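Local coordinates for protein cysteine desulfurase (Fervidobacterium islandicum, PDB 6A6E) that releases sulfur from L-cysteine with a pyridoxal-5'-phosphate cofactor, forming alanine and an enzyme-bound persulfide, probably to supply iron-sulfur cluster assembly, at residues K351-P355 against H356-H360; M327-D330 against F331-V334; D267-F271 against E272-F276. All coordinates share one frame; numbering follows the deposited sequence.

Contact 1: K351-P355 against H356-H360; sequences KGVHP and HDVSH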
loop_
_atom_site.group_PDB
_atom_site.type_symbol
_atom_site.label_atom_id
_atom_site.label_comp_id
_atom_site.label_asym_id
_atom_site.label_seq_id
_atom_site.Cartn_x
_atom_site.Cartn_y
_atom_site.Cartn_z
ATOM N N LYS A 351 36.603 7.207 13.821
ATOM C CA LYS A 351 37.135 7.463 15.190
ATOM C C LYS A 351 37.071 8.905 15.552
ATOM O O LYS A 351 37.603 9.781 14.823
ATOM C CB LYS A 351 38.577 6.994 15.341
ATOM C CG LYS A 351 38.640 5.492 15.588
ATOM C CD LYS A 351 39.991 4.854 15.220
ATOM C CE LYS A 351 39.827 3.451 14.644
ATOM N NZ LYS A 351 40.989 2.587 14.975
ATOM N N GLY A 352 36.368 9.149 16.642
ATOM C CA GLY A 352 36.307 10.455 17.236
ATOM C C GLY A 352 35.270 11.334 16.615
ATOM O O GLY A 352 35.178 12.477 17.029
ATOM N N VAL A 353 34.456 10.829 15.653
ATOM C CA VAL A 353 33.487 11.695 14.968
ATOM C C VAL A 353 32.090 11.101 15.040
ATOM O O VAL A 353 31.901 9.919 14.729
ATOM C CB VAL A 353 33.899 11.903 13.504
ATOM C CG1 VAL A 353 33.013 12.898 12.756
ATOM C CG2 VAL A 353 35.346 12.368 13.454
ATOM N N HIS A 354 31.126 11.909 15.444
ATOM C CA HIS A 354 29.726 11.452 15.572
ATOM C C HIS A 354 29.195 10.979 14.184
ATOM O O HIS A 354 29.460 11.617 13.165
ATOM C CB HIS A 354 28.785 12.598 16.009
ATOM C CG HIS A 354 29.075 13.189 17.351
ATOM N ND1 HIS A 354 28.985 14.550 17.592
ATOM C CD2 HIS A 354 29.438 12.618 18.526
ATOM C CE1 HIS A 354 29.289 14.791 18.855
ATOM N NE2 HIS A 354 29.565 13.637 19.443
ATOM N N PRO A 355 28.422 9.890 14.142
ATOM C CA PRO A 355 27.903 9.452 12.822
ATOM C C PRO A 355 27.128 10.499 12.036
ATOM O O PRO A 355 27.414 10.683 10.870
ATOM C CB PRO A 355 27.052 8.241 13.179
ATOM C CG PRO A 355 27.724 7.682 14.382
ATOM C CD PRO A 355 28.179 8.883 15.174
ATOM N N HIS A 356 26.247 11.245 12.659
ATOM C CA HIS A 356 25.512 12.342 11.940
ATOM C C HIS A 356 26.389 13.413 11.358
ATOM O O HIS A 356 26.083 13.906 10.279
ATOM C CB HIS A 356 24.345 12.988 12.763
ATOM C CG HIS A 356 23.249 13.593 11.898
ATOM N ND1 HIS A 356 22.151 14.260 12.414
ATOM C CD2 HIS A 356 23.096 13.624 10.548
ATOM C CE1 HIS A 356 21.372 14.660 11.424
ATOM N NE2 HIS A 356 21.924 14.284 10.282
ATOM N N ASP A 357 27.492 13.764 12.032
ATOM C CA ASP A 357 28.472 14.688 11.424
ATOM C C ASP A 357 29.121 14.088 10.188
ATOM O O ASP A 357 29.383 14.796 9.237
ATOM C CB ASP A 357 29.586 15.087 12.403
ATOM C CG ASP A 357 29.068 15.832 13.619
ATOM O OD1 ASP A 357 28.033 16.534 13.467
ATOM O OD2 ASP A 357 29.680 15.676 14.716
ATOM N N VAL A 358 29.438 12.786 10.204
ATOM C CA VAL A 358 30.010 12.123 8.989
ATOM C C VAL A 358 29.050 12.250 7.805
ATOM O O VAL A 358 29.452 12.698 6.744
ATOM C CB VAL A 358 30.380 10.656 9.244
ATOM C CG1 VAL A 358 30.879 9.982 7.978
ATOM C CG2 VAL A 358 31.423 10.547 10.336
ATOM N N SER A 359 27.765 11.888 8.015
ATOM C CA SER A 359 26.793 11.956 6.958
ATOM C C SER A 359 26.526 13.429 6.552
ATOM O O SER A 359 26.298 13.726 5.367
ATOM C CB SER A 359 25.492 11.247 7.386
ATOM O OG SER A 359 25.680 9.852 7.422
ATOM N N HIS A 360 26.546 14.346 7.519
ATOM C CA HIS A 360 26.241 15.705 7.196
ATOM C C HIS A 360 27.330 16.267 6.262
ATOM O O HIS A 360 27.041 16.801 5.225
ATOM C CB HIS A 360 26.113 16.586 8.452
ATOM C CG HIS A 360 25.998 18.021 8.084
ATOM N ND1 HIS A 360 24.844 18.556 7.580
ATOM C CD2 HIS A 360 26.952 18.996 7.972
ATOM C CE1 HIS A 360 25.065 19.820 7.218
ATOM N NE2 HIS A 360 26.339 20.108 7.446
HETATM O O HOH W 1 31.954 14.879 15.599
#
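Asp357 reaches back from the first turn of helix 355-366 to His354, the N-cap residue, and its side chain traces how this helix start is built. Asp357 CB lies 3.6 Å from His354 O, with Val353 CG1 a little farther off. CG then takes the position anti to its own carbonyl carbon (chi1 -62°), which brings the carboxylate alongside the His354 side chain, the two pointing the same way with ring and carboxylate planes 46° apart. At the tip, Asp357 OD2 accepts a weak bond from His354 ND1, 3.2 Å long and bent to 129° at the hydrogen. A shorter bond comes from a water that donates to Asp357 OD2 at 2.6 Å and accepts from His354 N. The N3 carboxylate thus reaches the N-cap amide through one water; the negative group would also suit the helix N terminus. OD1 bonds a glycerol, probably from the crystallisation liquor. With an alanine in its place, the bridging water would probably lose its carboxylate acceptor and the His354 ring its weak partner, leaving the ring freer to turn.

Beside these polar groups, Val353 and Val358 cross at about a right angle, Val353 CG1 3.7 Å from Val358 CG2, and both rest on Ile420 of helix 407-423. The contact thus turns the chain from strand 345-350 into a helix seated against that C-terminal helix. Regular helical bonding begins at once: Val358 N bonds His354 O at 3.2 Å, and Ser359 N bonds Pro355 O at 3.1 Å.

Contact 2: M327-D330 against F331-V334; sequences MELD and FVEV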
loop_
_atom_site.group_PDB
_atom_site.type_symbol
_atom_site.label_atom_id
_atom_site.label_comp_id
_atom_site.label_asym_id
_atom_site.label_seq_id
_atom_site.Cartn_x
_atom_site.Cartn_y
_atom_site.Cartn_z
ATOM N N MET A 327 38.497 -0.987 4.465
ATOM C CA MET A 327 39.422 -1.693 5.337
ATOM C C MET A 327 40.845 -1.101 5.351
ATOM O O MET A 327 41.585 -1.385 6.237
ATOM C CB MET A 327 39.499 -3.177 4.974
ATOM C CG MET A 327 38.225 -3.964 5.224
ATOM S SD MET A 327 37.650 -3.707 6.904
ATOM C CE MET A 327 38.775 -4.783 7.807
ATOM N N GLU A 328 41.216 -0.285 4.377
ATOM C CA GLU A 328 42.558 0.298 4.310
ATOM C C GLU A 328 42.664 1.518 5.221
ATOM O O GLU A 328 43.775 1.930 5.516
ATOM C CB GLU A 328 42.887 0.749 2.873
ATOM C CG GLU A 328 43.294 -0.378 1.935
ATOM C CD GLU A 328 43.347 -0.006 0.457
ATOM O OE1 GLU A 328 43.278 1.197 0.090
ATOM O OE2 GLU A 328 43.450 -0.950 -0.362
ATOM N N LEU A 329 41.531 2.119 5.612
ATOM C CA LEU A 329 41.528 3.355 6.396
ATOM C C LEU A 329 41.756 3.010 7.845
ATOM O O LEU A 329 41.021 2.216 8.413
ATOM C CB LEU A 329 40.206 4.104 6.284
ATOM C CG LEU A 329 39.738 4.416 4.885
ATOM C CD1 LEU A 329 38.411 5.175 4.913
ATOM C CD2 LEU A 329 40.795 5.183 4.119
ATOM N N ASP A 330 42.763 3.633 8.450
ATOM C CA ASP A 330 43.195 3.265 9.794
ATOM C C ASP A 330 42.339 3.968 10.848
ATOM O O ASP A 330 42.237 3.479 11.943
ATOM C CB ASP A 330 44.753 3.417 10.005
ATOM C CG ASP A 330 45.300 4.874 9.878
ATOM O OD1 ASP A 330 44.537 5.873 9.897
ATOM O OD2 ASP A 330 46.554 5.019 9.779
ATOM N N PHE A 331 41.656 5.055 10.460
ATOM C CA PHE A 331 40.769 5.832 11.343
ATOM C C PHE A 331 39.247 5.454 11.280
ATOM O O PHE A 331 38.421 6.174 11.818
ATOM C CB PHE A 331 40.889 7.292 11.001
ATOM C CG PHE A 331 40.502 7.608 9.598
ATOM C CD1 PHE A 331 41.417 7.481 8.570
ATOM C CD2 PHE A 331 39.220 7.995 9.305
ATOM C CE1 PHE A 331 41.056 7.778 7.276
ATOM C CE2 PHE A 331 38.851 8.280 8.026
ATOM C CZ PHE A 331 39.765 8.190 7.007
ATOM N N VAL A 332 38.901 4.289 10.714
ATOM C CA VAL A 332 37.470 3.775 10.735
ATOM C C VAL A 332 37.354 2.428 11.409
ATOM O O VAL A 332 38.266 1.661 11.337
ATOM C CB VAL A 332 36.948 3.610 9.301
ATOM C CG1 VAL A 332 35.529 3.057 9.301
ATOM C CG2 VAL A 332 37.072 4.931 8.552
ATOM N N GLU A 333 36.258 2.177 12.115
ATOM C CA GLU A 333 35.880 0.842 12.622
ATOM C C GLU A 333 34.705 0.293 11.709
ATOM O O GLU A 333 33.697 0.974 11.549
ATOM C CB GLU A 333 35.421 0.951 14.057
ATOM C CG GLU A 333 35.058 -0.364 14.705
ATOM C CD GLU A 333 34.780 -0.222 16.195
ATOM O OE1 GLU A 333 33.657 0.218 16.604
ATOM O OE2 GLU A 333 35.697 -0.616 16.997
ATOM N N VAL A 334 34.886 -0.895 11.106
ATOM C CA VAL A 334 33.946 -1.530 10.166
ATOM C C VAL A 334 33.182 -2.681 10.850
ATOM O O VAL A 334 33.762 -3.436 11.575
ATOM C CB VAL A 334 34.669 -2.008 8.904
ATOM C CG1 VAL A 334 33.752 -2.858 8.024
ATOM C CG2 VAL A 334 35.119 -0.801 8.122
#
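Phe331, whose ring packs on Leu329, also ties the turn to its neighbour through its backbone: Phe331 O is the probable hydrogen-bond acceptor of Lys351 N. That bond joins the turn between helix 308-327 and strand 332-334 to the chain just beyond strand 345-350, the antiparallel neighbour of this edge strand in the six-stranded mixed sheet. Between the two halves of the turn itself the contact is carried by apolar groups.

The Phe331 ring is set by a chi1 of 60°, which holds CG between the backbone N and the carbonyl carbon and turns the ring beside Leu329, the two side chains pointing the same way. Leu329 CB sits over one face of the Phe331 ring, 4.3 Å from the centroid and 25° off the normal, which meets the geometry of a CH-pi contact. Farther along the leucine, Leu329 CD1 lies 3.9 Å from Phe331 CZ and at a similar distance from Val332 CG2, so a single branch touches both aromatic and valine. Leu329 also leans on Ile414 and Leu417, and Phe331 on Arg421; helix 407-423 therefore backs this corner.

Asp330 comes to the ring differently. Asp330 OD1 lies in the ring plane at the edge, 3.8 Å from Phe331 CD1, with carboxylate and ring planes 78° apart. The same OD1 is near Phe331 N, but at too poor an angle for a hydrogen bond.

At the other end of the turn, the bend at chi2 brings Met327 SD to 4.0 Å from Val334 CB.

Contact 3: D267-F271 against E272-F276; sequences DKVTF and EDVTF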
loop_
_atom_site.group_PDB
_atom_site.type_symbol
_atom_site.label_atom_id
_atom_site.label_comp_id
_atom_site.label_asym_id
_atom_site.label_seq_id
_atom_site.Cartn_x
_atom_site.Cartn_y
_atom_site.Cartn_z
ATOM N N ASP A 267 -15.581 -15.196 -1.584
ATOM C CA ASP A 267 -16.357 -15.962 -2.610
ATOM C C ASP A 267 -17.821 -15.620 -2.308
ATOM O O ASP A 267 -18.429 -14.887 -3.078
ATOM C CB ASP A 267 -16.054 -17.467 -2.496
ATOM C CG ASP A 267 -16.984 -18.359 -3.384
ATOM O OD1 ASP A 267 -17.749 -17.807 -4.186
ATOM O OD2 ASP A 267 -16.941 -19.602 -3.222
ATOM N N LYS A 268 -18.336 -16.057 -1.138
ATOM C CA LYS A 268 -19.719 -15.719 -0.740
ATOM C C LYS A 268 -19.775 -15.001 0.581
ATOM O O LYS A 268 -19.198 -15.432 1.569
ATOM C CB LYS A 268 -20.646 -16.961 -0.580
ATOM C CG LYS A 268 -20.969 -17.678 -1.863
ATOM C CD LYS A 268 -21.514 -16.723 -2.947
ATOM C CE LYS A 268 -21.915 -17.441 -4.225
ATOM N NZ LYS A 268 -20.893 -18.398 -4.722
ATOM N N VAL A 269 -20.575 -13.958 0.631
ATOM C CA VAL A 269 -20.747 -13.243 1.843
ATOM C C VAL A 269 -22.244 -13.171 2.180
ATOM O O VAL A 269 -23.002 -12.765 1.339
ATOM C CB VAL A 269 -20.249 -11.798 1.642
ATOM C CG1 VAL A 269 -20.506 -10.978 2.900
ATOM C CG2 VAL A 269 -18.792 -11.833 1.220
ATOM N N THR A 270 -22.607 -13.451 3.418
ATOM C CA THR A 270 -23.966 -13.222 3.929
ATOM C C THR A 270 -23.755 -12.314 5.123
ATOM O O THR A 270 -22.627 -11.991 5.484
ATOM C CB THR A 270 -24.663 -14.536 4.439
ATOM O OG1 THR A 270 -24.015 -14.961 5.632
ATOM C CG2 THR A 270 -24.520 -15.625 3.439
ATOM N N PHE A 271 -24.847 -11.907 5.744
ATOM C CA PHE A 271 -24.806 -11.108 6.946
ATOM C C PHE A 271 -24.103 -11.810 8.096
ATOM O O PHE A 271 -23.575 -11.128 8.996
ATOM C CB PHE A 271 -26.240 -10.692 7.349
ATOM C CG PHE A 271 -26.879 -9.693 6.412
ATOM C CD1 PHE A 271 -26.281 -8.485 6.169
ATOM C CD2 PHE A 271 -28.077 -9.978 5.768
ATOM C CE1 PHE A 271 -26.860 -7.580 5.287
ATOM C CE2 PHE A 271 -28.683 -9.066 4.918
ATOM C CZ PHE A 271 -28.068 -7.875 4.674
ATOM N N GLU A 272 -24.066 -13.144 8.080
ATOM C CA GLU A 272 -23.507 -13.914 9.196
ATOM C C GLU A 272 -22.208 -14.739 8.981
ATOM O O GLU A 272 -21.543 -15.070 9.960
ATOM C CB GLU A 272 -24.617 -14.839 9.718
ATOM C CG GLU A 272 -25.704 -14.048 10.430
ATOM C CD GLU A 272 -26.697 -14.895 11.221
ATOM O OE1 GLU A 272 -26.367 -16.014 11.704
ATOM O OE2 GLU A 272 -27.826 -14.400 11.412
ATOM N N ASP A 273 -21.893 -15.078 7.723
ATOM C CA ASP A 273 -20.730 -15.895 7.375
ATOM C C ASP A 273 -20.087 -15.456 6.074
ATOM O O ASP A 273 -20.759 -15.002 5.158
ATOM C CB ASP A 273 -21.146 -17.375 7.182
ATOM C CG ASP A 273 -21.875 -17.948 8.423
ATOM O OD1 ASP A 273 -21.199 -18.319 9.425
ATOM O OD2 ASP A 273 -23.130 -17.983 8.395
ATOM N N VAL A 274 -18.826 -15.808 5.925
ATOM C CA VAL A 274 -18.100 -15.601 4.660
ATOM C C VAL A 274 -17.263 -16.784 4.237
ATOM O O VAL A 274 -16.785 -17.506 5.036
ATOM C CB VAL A 274 -17.168 -14.359 4.760
ATOM C CG1 VAL A 274 -17.974 -13.197 5.223
ATOM C CG2 VAL A 274 -16.048 -14.551 5.754
ATOM N N THR A 275 -17.102 -16.991 2.948
ATOM C CA THR A 275 -16.122 -17.925 2.449
ATOM C C THR A 275 -15.198 -17.121 1.491
ATOM O O THR A 275 -15.509 -15.965 1.118
ATOM C CB THR A 275 -16.804 -19.040 1.671
ATOM O OG1 THR A 275 -17.537 -18.439 0.619
ATOM C CG2 THR A 275 -17.768 -19.833 2.626
ATOM N N PHE A 276 -14.078 -17.737 1.133
ATOM C CA PHE A 276 -12.967 -17.026 0.499
ATOM C C PHE A 276 -12.742 -17.470 -0.912
ATOM O O PHE A 276 -13.099 -18.560 -1.287
ATOM C CB PHE A 276 -11.714 -17.234 1.313
ATOM C CG PHE A 276 -11.836 -16.791 2.745
ATOM C CD1 PHE A 276 -12.338 -15.526 3.076
ATOM C CD2 PHE A 276 -11.407 -17.644 3.786
ATOM C CE1 PHE A 276 -12.482 -15.162 4.387
ATOM C CE2 PHE A 276 -11.527 -17.253 5.092
ATOM C CZ PHE A 276 -12.025 -16.014 5.392
HETATM O O HOH W 2 -15.071 -20.522 -0.965
HETATM O O HOH W 3 -18.616 -20.187 -0.953
HETATM O O HOH W 4 -20.859 -16.878 3.351
HETATM O O HOH W 5 -24.681 -17.487 6.395
#
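The carboxylate of Asp267, a residue whose side chain meets Thr275 (Asp267 CB to Thr275 OG1, 3.6 Å), is one of the flat groups of a beta-hairpin, at its base. Lys268 NZ meets its OD1 on the syn side in a salt bridge, 33° out of the carboxylate plane, while OD2 accepts from two waters, one bridging to Phe276 O and the other to Thr275 OG1. At the far end, the Phe271 ring makes an edge-to-face stack with Tyr153 of the second subunit and also packs on Pro379 of that subunit. The Phe276 ring touches Pro258 and Met265 of its own chain and Arg142 of the second subunit.

Antiparallel pairing rests on Val269 and Val274, a non-hydrogen-bonded pair whose CG1 atoms are 4.1 Å apart on the same face of the sheet. Flanking it, Thr275 N bonds Lys268 O at 3.0 Å, and Thr270 N bonds Asp273 O. Towards the base the pattern departs from a regular register: Thr275 O receives Asp267 N at 2.8 Å from above its carbonyl plane, and Lys268 N turns to Thr275 OG1 instead. A chi1 of 58° on Thr275 places OG1 for that bond.

The hairpin reaches the second subunit. There Gln378, two residues beyond that subunit's modified Cys376, bonds Asp267 O and Val269 N, and His134 of the second subunit packs on Val269, whose side chain is about 13 Å from a bound pyridoxal-5'-phosphate. As in other SufS-type desulfurases, such a hairpin probably borders the partner's active site.

The connection through Phe271 and Glu272 is an ST turn, in which Thr270 OG1 accepts Glu272 N and Asp273 N, each at 3.0 Å.

From the N terminus, contact 3 comes first, then contact 2, then contact 1; each closes before the next opens, so none nests or crosses. Contact 3 closes a hairpin, contact 2 the turn from helix 308-327 into edge strand 332-334, and contact 1 the passage from strand 345-350 into helix 355-366. Contacts 1 and 2 are neighbours, with centres 14 Å apart: strand 345-350 pairs antiparallel with 332-334, Lys351, at the start of contact 1, touches Phe331 and Asp330 of contact 2, and helix 407-423 backs both. Contact 3 lies across the chain's centre, its centre about 57 Å from that of contact 1. Contacts 1 and 3 each meet the second subunit, contact 1 through His356.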